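Local coordinates for protein probable eukaryotic D-amino acid tRNA deacylase, LMAJ005534AAA (Leishmania major, PDB 1TC5) that probably hydrolyses D-tyrosyl-tRNA(Tyr) into D-tyrosine and free tRNA as a homodimeric D-aminoacyl-tRNA deacylase, which could defend the cell against harmful D-tyrosine, at residues Arg12-Ala17 with Met39-Phe44; Gln20-Val25 with Arg181-Gly186. All coordinates share one frame; numbering follows the deposited sequence. Where two conformers were deposited one is given.

Interaction 1: Arg12-Ala17 with Met39-Phe44; sequences RVMLQA and MVYIAF
Y41 O is approached by two groups of the opposing strand: M14 N is its hydrogen-bond donor at 3.0 Å, and V13 CA adds a weaker C-H...O contact, 3.1 Å from the same Y41 O. In the reverse direction Y41 N gives its hydrogen to M14 O at 2.9 Å, a nearly straight bond (169° at the hydrogen). Similar reciprocal pairs join R12 with A43 and Q16 with M39, so the two strands, 169° apart in direction, are clipped by six backbone bonds, with V13-I42 and L15-V40 as the non-hydrogen-bonded pairs between them. Strands 10-18 and 37-45 are inner neighbours of the mixed five-stranded sheet of this DTD-family subunit, flanked by strands 190-193 and 93-98. On the face carrying V13, L15, V40 and I42 the contact is purely aliphatic: V13 CG1 sits 3.9 Å from I42 CG1, while L15 CD2 lies 3.9 Å from V40 CG2. Helix 119-136 covers I42 through Y126 and F129. The other face mixes sulfur, ring and amide. Q16, extended beyond CG, runs alongside M39, and M39 CE comes within 3.2 Å of Q16 NE2; the Q16 amide stands 84° from the plane of the Y41 ring, with Q16 NE2 3.8 Å from Y41 CZ. The amide oxygen is used between subunits: Q16 OE1 is hydrogen-bonded to Y41 OH of the second subunit, and Y41 OH to Q16 OE1 of that chain. M14, modelled in two conformers, places M14 CE 3.5 Å from Y41 CE2 in the conformer given, an oblique Met-aromatic contact that is provisional for that reason. At the other end of the paired segments R12 carries its guanidinium away from A43, and R12 NE forms a salt bridge with D193 OD1.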
ATOM      1  N   ARG A  12     -11.736  -7.131  -0.887  1.00 15.22           N
ATOM      2  CA  ARG A  12     -10.755  -6.440  -0.044  1.00 14.40           C
ATOM      3  C   ARG A  12     -10.099  -5.330  -0.831  1.00 16.36           C
ATOM      4  O   ARG A  12      -9.579  -5.568  -1.918  1.00 13.31           O
ATOM      5  CB  ARG A  12      -9.670  -7.421   0.408  1.00 14.63           C
ATOM      6  CG  ARG A  12      -8.510  -6.776   1.187  1.00 13.77           C
ATOM      7  CD  ARG A  12      -7.748  -7.759   2.033  1.00 12.57           C
ATOM      8  NE  ARG A  12      -8.623  -8.296   3.075  1.00 16.50           N
ATOM      9  CZ  ARG A  12      -8.399  -9.421   3.748  1.00 16.70           C
ATOM     10  NH1 ARG A  12      -7.315 -10.132   3.546  1.00 20.93           N
ATOM     11  NH2 ARG A  12      -9.266  -9.824   4.648  1.00 21.36           N
ATOM     12  N   VAL A  13     -10.134  -4.115  -0.298  1.00 17.62           N
ATOM     13  CA  VAL A  13      -9.384  -3.021  -0.916  1.00 18.77           C
ATOM     14  C   VAL A  13      -8.435  -2.325   0.056  1.00 16.72           C
ATOM     15  O   VAL A  13      -8.765  -2.113   1.202  1.00 17.28           O
ATOM     16  CB  VAL A  13     -10.303  -1.949  -1.593  1.00 16.98           C
ATOM     17  CG1 VAL A  13     -11.039  -2.543  -2.783  1.00 15.62           C
ATOM     18  CG2 VAL A  13     -11.267  -1.323  -0.612  1.00 17.92           C
ATOM     19  N   MET A  14      -7.263  -1.957  -0.443  0.50 16.62           N
ATOM     20  CA  MET A  14      -6.350  -1.064   0.253  0.50 16.68           C
ATOM     21  C   MET A  14      -6.350   0.263  -0.521  0.50 16.69           C
ATOM     22  O   MET A  14      -6.121   0.279  -1.729  0.50 18.57           O
ATOM     23  CB  MET A  14      -4.936  -1.663   0.322  0.50 16.68           C
ATOM     24  CG  MET A  14      -3.919  -0.797   1.057  0.50 15.86           C
ATOM     25  SD  MET A  14      -2.230  -1.484   1.155  0.50 16.73           S
ATOM     26  CE  MET A  14      -1.327  -0.298   0.171  0.50 15.05           C
ATOM     27  N   LEU A  15      -6.608   1.358   0.186  1.00 16.64           N
ATOM     28  CA  LEU A  15      -6.823   2.667  -0.422  1.00 16.49           C
ATOM     29  C   LEU A  15      -5.795   3.618   0.122  1.00 16.92           C
ATOM     30  O   LEU A  15      -5.662   3.741   1.343  1.00 14.98           O
ATOM     31  CB  LEU A  15      -8.224   3.204  -0.085  1.00 17.44           C
ATOM     32  CG  LEU A  15      -9.399   2.236  -0.241  1.00 18.30           C
ATOM     33  CD1 LEU A  15     -10.672   2.811   0.426  1.00 17.69           C
ATOM     34  CD2 LEU A  15      -9.643   1.908  -1.694  1.00 19.10           C
ATOM     35  N   GLN A  16      -5.079   4.298  -0.781  1.00 17.00           N
ATOM     36  CA  GLN A  16      -4.027   5.253  -0.411  1.00 16.26           C
ATOM     37  C   GLN A  16      -4.263   6.590  -1.103  1.00 16.81           C
ATOM     38  O   GLN A  16      -4.728   6.637  -2.264  1.00 15.67           O
ATOM     39  CB  GLN A  16      -2.638   4.760  -0.841  1.00 19.83           C
ATOM     40  CG  GLN A  16      -2.137   3.495  -0.186  1.00 13.75           C
ATOM     41  CD  GLN A  16      -0.747   3.095  -0.662  1.00 18.13           C
ATOM     42  OE1 GLN A  16       0.246   3.706  -0.256  1.00 18.74           O
ATOM     43  NE2 GLN A  16      -0.668   2.052  -1.495  1.00 17.16           N
ATOM     44  N   ALA A  17      -3.987   7.662  -0.361  1.00 18.09           N
ATOM     45  CA  ALA A  17      -3.995   9.034  -0.895  1.00 17.09           C
ATOM     46  C   ALA A  17      -2.868   9.191  -1.915  1.00 17.40           C
ATOM     47  O   ALA A  17      -1.682   9.106  -1.560  1.00 18.00           O
ATOM     48  CB  ALA A  17      -3.816  10.050   0.220  1.00 16.54           C
ATOM     49  N   MET A  39      -5.338   5.721  -4.998  1.00 15.51           N
ATOM     50  CA  MET A  39      -4.839   4.454  -5.524  1.00 14.43           C
ATOM     51  C   MET A  39      -5.481   3.297  -4.762  1.00 15.92           C
ATOM     52  O   MET A  39      -5.384   3.210  -3.524  1.00 16.43           O
ATOM     53  CB  MET A  39      -3.324   4.361  -5.432  1.00 14.16           C
ATOM     54  CG  MET A  39      -2.762   3.078  -6.070  1.00 15.96           C
ATOM     55  SD  MET A  39      -1.005   3.034  -6.317  1.00 17.15           S
ATOM     56  CE  MET A  39      -0.500   2.860  -4.580  1.00 19.77           C
ATOM     57  N   VAL A  40      -6.111   2.408  -5.527  1.00 16.12           N
ATOM     58  CA  VAL A  40      -6.900   1.301  -5.008  1.00 15.99           C
ATOM     59  C   VAL A  40      -6.183   0.015  -5.371  1.00 15.59           C
ATOM     60  O   VAL A  40      -5.957  -0.228  -6.554  1.00 18.49           O
ATOM     61  CB  VAL A  40      -8.299   1.286  -5.689  1.00 18.18           C
ATOM     62  CG1 VAL A  40      -9.152   0.118  -5.225  1.00 17.49           C
ATOM     63  CG2 VAL A  40      -9.035   2.609  -5.469  1.00 20.27           C
ATOM     64  N   TYR A  41      -5.812  -0.780  -4.371  1.00 14.97           N
ATOM     65  CA  TYR A  41      -5.424  -2.176  -4.549  1.00 12.78           C
ATOM     66  C   TYR A  41      -6.631  -3.084  -4.255  1.00 13.63           C
ATOM     67  O   TYR A  41      -7.273  -2.938  -3.236  1.00 14.99           O
ATOM     68  CB  TYR A  41      -4.300  -2.554  -3.588  1.00 12.07           C
ATOM     69  CG  TYR A  41      -2.932  -1.921  -3.758  1.00 13.28           C
ATOM     70  CD1 TYR A  41      -2.628  -1.091  -4.812  1.00 12.88           C
ATOM     71  CD2 TYR A  41      -1.914  -2.181  -2.824  1.00 14.34           C
ATOM     72  CE1 TYR A  41      -1.348  -0.513  -4.940  1.00 15.40           C
ATOM     73  CE2 TYR A  41      -0.654  -1.625  -2.944  1.00 12.67           C
ATOM     74  CZ  TYR A  41      -0.365  -0.790  -4.011  1.00 18.47           C
ATOM     75  OH  TYR A  41       0.894  -0.221  -4.146  1.00 17.21           O
ATOM     76  N   ILE A  42      -6.920  -4.050  -5.127  1.00 14.39           N
ATOM     77  CA  ILE A  42      -8.121  -4.843  -4.979  1.00 13.94           C
ATOM     78  C   ILE A  42      -7.889  -6.359  -5.123  1.00 12.76           C
ATOM     79  O   ILE A  42      -7.165  -6.828  -5.998  1.00 14.05           O
ATOM     80  CB  ILE A  42      -9.211  -4.333  -5.995  1.00 13.98           C
ATOM     81  CG1 ILE A  42     -10.561  -5.016  -5.775  1.00 13.40           C
ATOM     82  CG2 ILE A  42      -8.741  -4.456  -7.449  1.00 14.79           C
ATOM     83  CD1 ILE A  42     -11.704  -4.191  -6.388  1.00 13.59           C
ATOM     84  N   ALA A  43      -8.566  -7.104  -4.267  1.00 14.23           N
ATOM     85  CA  ALA A  43      -8.549  -8.559  -4.280  1.00 14.64           C
ATOM     86  C   ALA A  43      -9.955  -9.038  -4.032  1.00 15.17           C
ATOM     87  O   ALA A  43     -10.704  -8.415  -3.278  1.00 13.46           O
ATOM     88  CB  ALA A  43      -7.672  -9.078  -3.189  1.00 12.75           C
ATOM     89  N   PHE A  44     -10.284 -10.157  -4.665  1.00 16.33           N
ATOM     90  CA  PHE A  44     -11.568 -10.786  -4.571  1.00 14.87           C
ATOM     91  C   PHE A  44     -11.362 -12.130  -3.902  1.00 15.13           C
ATOM     92  O   PHE A  44     -10.681 -12.998  -4.434  1.00 15.61           O
ATOM     93  CB  PHE A  44     -12.226 -10.935  -5.968  1.00 13.62           C
ATOM     94  CG  PHE A  44     -12.411  -9.626  -6.679  1.00 13.10           C
ATOM     95  CD1 PHE A  44     -13.461  -8.792  -6.356  1.00 13.51           C
ATOM     96  CD2 PHE A  44     -11.538  -9.228  -7.666  1.00 15.63           C
ATOM     97  CE1 PHE A  44     -13.628  -7.577  -6.986  1.00 17.24           C
ATOM     98  CE2 PHE A  44     -11.697  -8.000  -8.293  1.00 18.00           C
ATOM     99  CZ  PHE A  44     -12.737  -7.177  -7.947  1.00 16.45           C
TER

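Interaction 2: Gln20-Val25 with Arg181-Gly186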
ATOM      1  N   GLN A  20       0.596  11.535  -7.291  1.00 18.14           N
ATOM      2  CA  GLN A  20       0.936  11.102  -8.648  1.00 18.03           C
ATOM      3  C   GLN A  20       1.114   9.573  -8.687  1.00 16.24           C
ATOM      4  O   GLN A  20       1.626   8.974  -7.757  1.00 18.30           O
ATOM      5  CB  GLN A  20       2.261  11.722  -9.133  1.00 18.95           C
ATOM      6  CG  GLN A  20       2.338  13.247  -9.189  1.00 22.06           C
ATOM      7  CD  GLN A  20       1.606  13.846 -10.370  1.00 21.64           C
ATOM      8  OE1 GLN A  20       2.171  13.996 -11.469  1.00 19.32           O
ATOM      9  NE2 GLN A  20       0.345  14.199 -10.151  1.00 18.19           N
ATOM     10  N   GLY A  21       0.715   8.959  -9.793  1.00 15.42           N
ATOM     11  CA  GLY A  21       1.028   7.562 -10.047  1.00 15.98           C
ATOM     12  C   GLY A  21       1.397   7.250 -11.487  1.00 16.49           C
ATOM     13  O   GLY A  21       0.913   7.887 -12.421  1.00 16.32           O
ATOM     14  N   HIS A  22       2.283   6.268 -11.632  1.00 18.58           N
ATOM     15  CA  HIS A  22       2.659   5.640 -12.901  1.00 16.86           C
ATOM     16  C   HIS A  22       2.519   4.121 -12.758  1.00 17.77           C
ATOM     17  O   HIS A  22       3.132   3.515 -11.877  1.00 16.80           O
ATOM     18  CB  HIS A  22       4.113   5.961 -13.310  1.00 17.45           C
ATOM     19  CG  HIS A  22       4.484   7.389 -13.129  1.00 20.44           C
ATOM     20  ND1 HIS A  22       4.151   8.367 -14.042  1.00 26.71           N
ATOM     21  CD2 HIS A  22       5.149   8.018 -12.127  1.00 24.38           C
ATOM     22  CE1 HIS A  22       4.589   9.537 -13.604  1.00 25.37           C
ATOM     23  NE2 HIS A  22       5.200   9.353 -12.449  1.00 25.14           N
ATOM     24  N   LEU A  23       1.729   3.514 -13.636  1.00 16.30           N
ATOM     25  CA  LEU A  23       1.475   2.086 -13.595  1.00 16.41           C
ATOM     26  C   LEU A  23       1.876   1.434 -14.929  1.00 15.38           C
ATOM     27  O   LEU A  23       1.440   1.835 -15.980  1.00 17.31           O
ATOM     28  CB  LEU A  23      -0.003   1.812 -13.247  1.00 15.18           C
ATOM     29  CG  LEU A  23      -0.421   0.338 -13.112  1.00 14.20           C
ATOM     30  CD1 LEU A  23       0.311  -0.329 -11.993  1.00 18.92           C
ATOM     31  CD2 LEU A  23      -1.937   0.200 -12.915  1.00 18.27           C
ATOM     32  N   LEU A  24       2.713   0.413 -14.844  1.00 17.83           N
ATOM     33  CA  LEU A  24       3.175  -0.352 -15.982  1.00 15.67           C
ATOM     34  C   LEU A  24       2.058  -1.268 -16.479  1.00 16.12           C
ATOM     35  O   LEU A  24       1.492  -2.063 -15.713  1.00 15.02           O
ATOM     36  CB  LEU A  24       4.382  -1.180 -15.572  1.00 16.66           C
ATOM     37  CG  LEU A  24       5.122  -1.973 -16.644  1.00 18.48           C
ATOM     38  CD1 LEU A  24       5.965  -1.045 -17.529  1.00 21.13           C
ATOM     39  CD2 LEU A  24       5.984  -3.010 -15.981  1.00 18.90           C
ATOM     40  N   VAL A  25       1.747  -1.158 -17.773  1.00 16.95           N
ATOM     41  CA  VAL A  25       0.605  -1.875 -18.349  1.00 18.32           C
ATOM     42  C   VAL A  25       0.952  -2.963 -19.375  1.00 17.92           C
ATOM     43  O   VAL A  25       0.085  -3.755 -19.708  1.00 19.23           O
ATOM     44  CB  VAL A  25      -0.413  -0.902 -18.980  1.00 18.75           C
ATOM     45  CG1 VAL A  25      -1.035  -0.025 -17.885  1.00 21.52           C
ATOM     46  CG2 VAL A  25       0.235  -0.060 -20.080  1.00 18.72           C
ATOM     47  N   ARG A 181       5.243   3.446  -9.898  1.00 15.63           N
ATOM     48  CA  ARG A 181       5.845   4.590  -9.229  1.00 18.82           C
ATOM     49  C   ARG A 181       4.712   5.395  -8.594  1.00 19.34           C
ATOM     50  O   ARG A 181       3.737   5.747  -9.258  1.00 16.19           O
ATOM     51  CB  ARG A 181       6.654   5.446 -10.216  1.00 22.37           C
ATOM     52  CG  ARG A 181       7.687   4.658 -11.047  1.00 30.10           C
ATOM     53  CD  ARG A 181       8.644   5.532 -11.876  1.00 42.53           C
ATOM     54  NE  ARG A 181       8.850   5.014 -13.237  1.00 49.99           N
ATOM     55  CZ  ARG A 181       8.658   5.701 -14.371  1.00 52.99           C
ATOM     56  NH1 ARG A 181       8.248   6.969 -14.362  1.00 54.02           N
ATOM     57  NH2 ARG A 181       8.889   5.112 -15.536  1.00 55.23           N
ATOM     58  N   PHE A 182       4.848   5.677  -7.303  1.00 18.51           N
ATOM     59  CA  PHE A 182       3.762   6.255  -6.512  1.00 17.43           C
ATOM     60  C   PHE A 182       4.314   7.397  -5.652  1.00 17.29           C
ATOM     61  O   PHE A 182       5.332   7.225  -4.991  1.00 19.50           O
ATOM     62  CB  PHE A 182       3.170   5.177  -5.635  1.00 14.90           C
ATOM     63  CG  PHE A 182       2.071   5.650  -4.760  1.00 19.12           C
ATOM     64  CD1 PHE A 182       0.850   6.037  -5.308  1.00 17.87           C
ATOM     65  CD2 PHE A 182       2.240   5.692  -3.368  1.00 17.47           C
ATOM     66  CE1 PHE A 182      -0.191   6.460  -4.484  1.00 19.02           C
ATOM     67  CE2 PHE A 182       1.196   6.111  -2.542  1.00 16.28           C
ATOM     68  CZ  PHE A 182      -0.022   6.494  -3.108  1.00 15.47           C
ATOM     69  N   GLU A 183       3.655   8.561  -5.703  1.00 17.85           N
ATOM     70  CA  GLU A 183       4.005   9.713  -4.859  1.00 16.03           C
ATOM     71  C   GLU A 183       2.774  10.115  -4.058  1.00 15.27           C
ATOM     72  O   GLU A 183       1.666  10.212  -4.598  1.00 14.36           O
ATOM     73  CB  GLU A 183       4.463  10.941  -5.701  1.00 15.48           C
ATOM     74  CG  GLU A 183       5.732  10.733  -6.520  1.00 20.81           C
ATOM     75  CD  GLU A 183       5.919  11.759  -7.652  1.00 24.69           C
ATOM     76  OE1 GLU A 183       5.486  12.944  -7.528  1.00 20.25           O
ATOM     77  OE2 GLU A 183       6.510  11.379  -8.674  1.00 25.76           O
ATOM     78  N   SER A 184       2.995  10.411  -2.781  1.00 14.14           N
ATOM     79  CA  SER A 184       1.934  10.753  -1.873  1.00 13.34           C
ATOM     80  C   SER A 184       2.434  11.769  -0.875  1.00 14.09           C
ATOM     81  O   SER A 184       3.566  11.689  -0.422  1.00 14.93           O
ATOM     82  CB  SER A 184       1.446   9.480  -1.186  1.00 16.33           C
ATOM     83  OG  SER A 184       0.550   9.742  -0.137  1.00 15.74           O
ATOM     84  N   GLU A 185       1.558  12.706  -0.506  1.00 15.24           N
ATOM     85  CA  GLU A 185       1.815  13.614   0.612  1.00 16.10           C
ATOM     86  C   GLU A 185       1.500  12.942   1.969  1.00 15.55           C
ATOM     87  O   GLU A 185       1.631  13.563   3.012  1.00 18.12           O
ATOM     88  CB  GLU A 185       0.963  14.884   0.453  1.00 19.02           C
ATOM     89  CG  GLU A 185       1.210  15.668  -0.831  1.00 24.39           C
ATOM     90  CD  GLU A 185       2.585  16.321  -0.842  1.00 28.50           C
ATOM     91  OE1 GLU A 185       2.826  17.196   0.012  1.00 33.53           O
ATOM     92  OE2 GLU A 185       3.437  15.943  -1.681  1.00 29.35           O
ATOM     93  N   GLY A 186       1.086  11.674   1.966  1.00 15.56           N
ATOM     94  CA  GLY A 186       0.744  10.969   3.209  1.00 14.16           C
ATOM     95  C   GLY A 186      -0.324   9.969   2.812  1.00 15.04           C
ATOM     96  O   GLY A 186      -1.448  10.383   2.558  1.00 17.39           O
TER
HETATM   97  O   HOH W   1       5.935  11.460 -11.004  1.00 37.31           O
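H22 and R181 pack most closely through carbon, with H22 CD2 3.5 Å from R181 CB. A chi1 of -44° sets H22 CG anti to the carbonyl carbon, with the ring alongside R181; R181 NH1 stands 3.9 Å above the plane of the H22 ring, displaced toward the rim, the two flat groups being turned 40° against each other. Beneath them the backbones are paired firmly: H22 N reaches R181 O at 2.8 Å and R181 N returns to H22 O. G21, opposite F182, adds a C-H contact from CA to R181 O. The next pair is less even. E183 N bonds Q20 O at 2.9 Å, but the return bond from Q20 N to E183 O stretches to 3.2 Å, with its donor tilted out of the carbonyl plane. Here the side chains merely run side by side, E183 OE1 lying 3.6 Å from Q20 CG; the bend at chi2 (-76°) swings CD of Q20 aside, and Q20 NE2 is hydrogen-bonded to I163 O.

R181 and E183 form the partly exposed side of the contact. A water in the plane of the H22 ring lies 2.7 Å from H22 NE2 and beside E183 OE2, although the latter spacing is too short to be trusted.

F182 projects from the sheet's other face onto Q16 and M18 of strand 10-18, while R181 makes a cation-pi contact with Y31. Strand 20-24 is the middle of an antiparallel three-stranded sheet, between 31-34 and 180-184; residues 181-184 pair further with an antiparallel strand of the second subunit, carrying the sheet across the dimer interface.

Overall arrangement
Both contacts are antiparallel strand pairs, but in different sheets. The centre of interaction 1 is about 6 Å from the centre of the chain, with nine of ten touching residues buried; that of interaction 2 is about 12 Å from it, and two of its six touching residues are partly exposed. The chemistry differs accordingly: aliphatic, sulfur, ring and one amide in the first, imidazole, guanidinium, carboxylate and water in the second. Strands 10-18 and 20-24 are consecutive, and the sheets meet at A17 O and S184 OG, 2.7 Å apart in a probable hydrogen bond, and where Q16 OE1 touches the F182 ring. Interaction 1 meets the second subunit through side chains, interaction 2 also through backbone pairing.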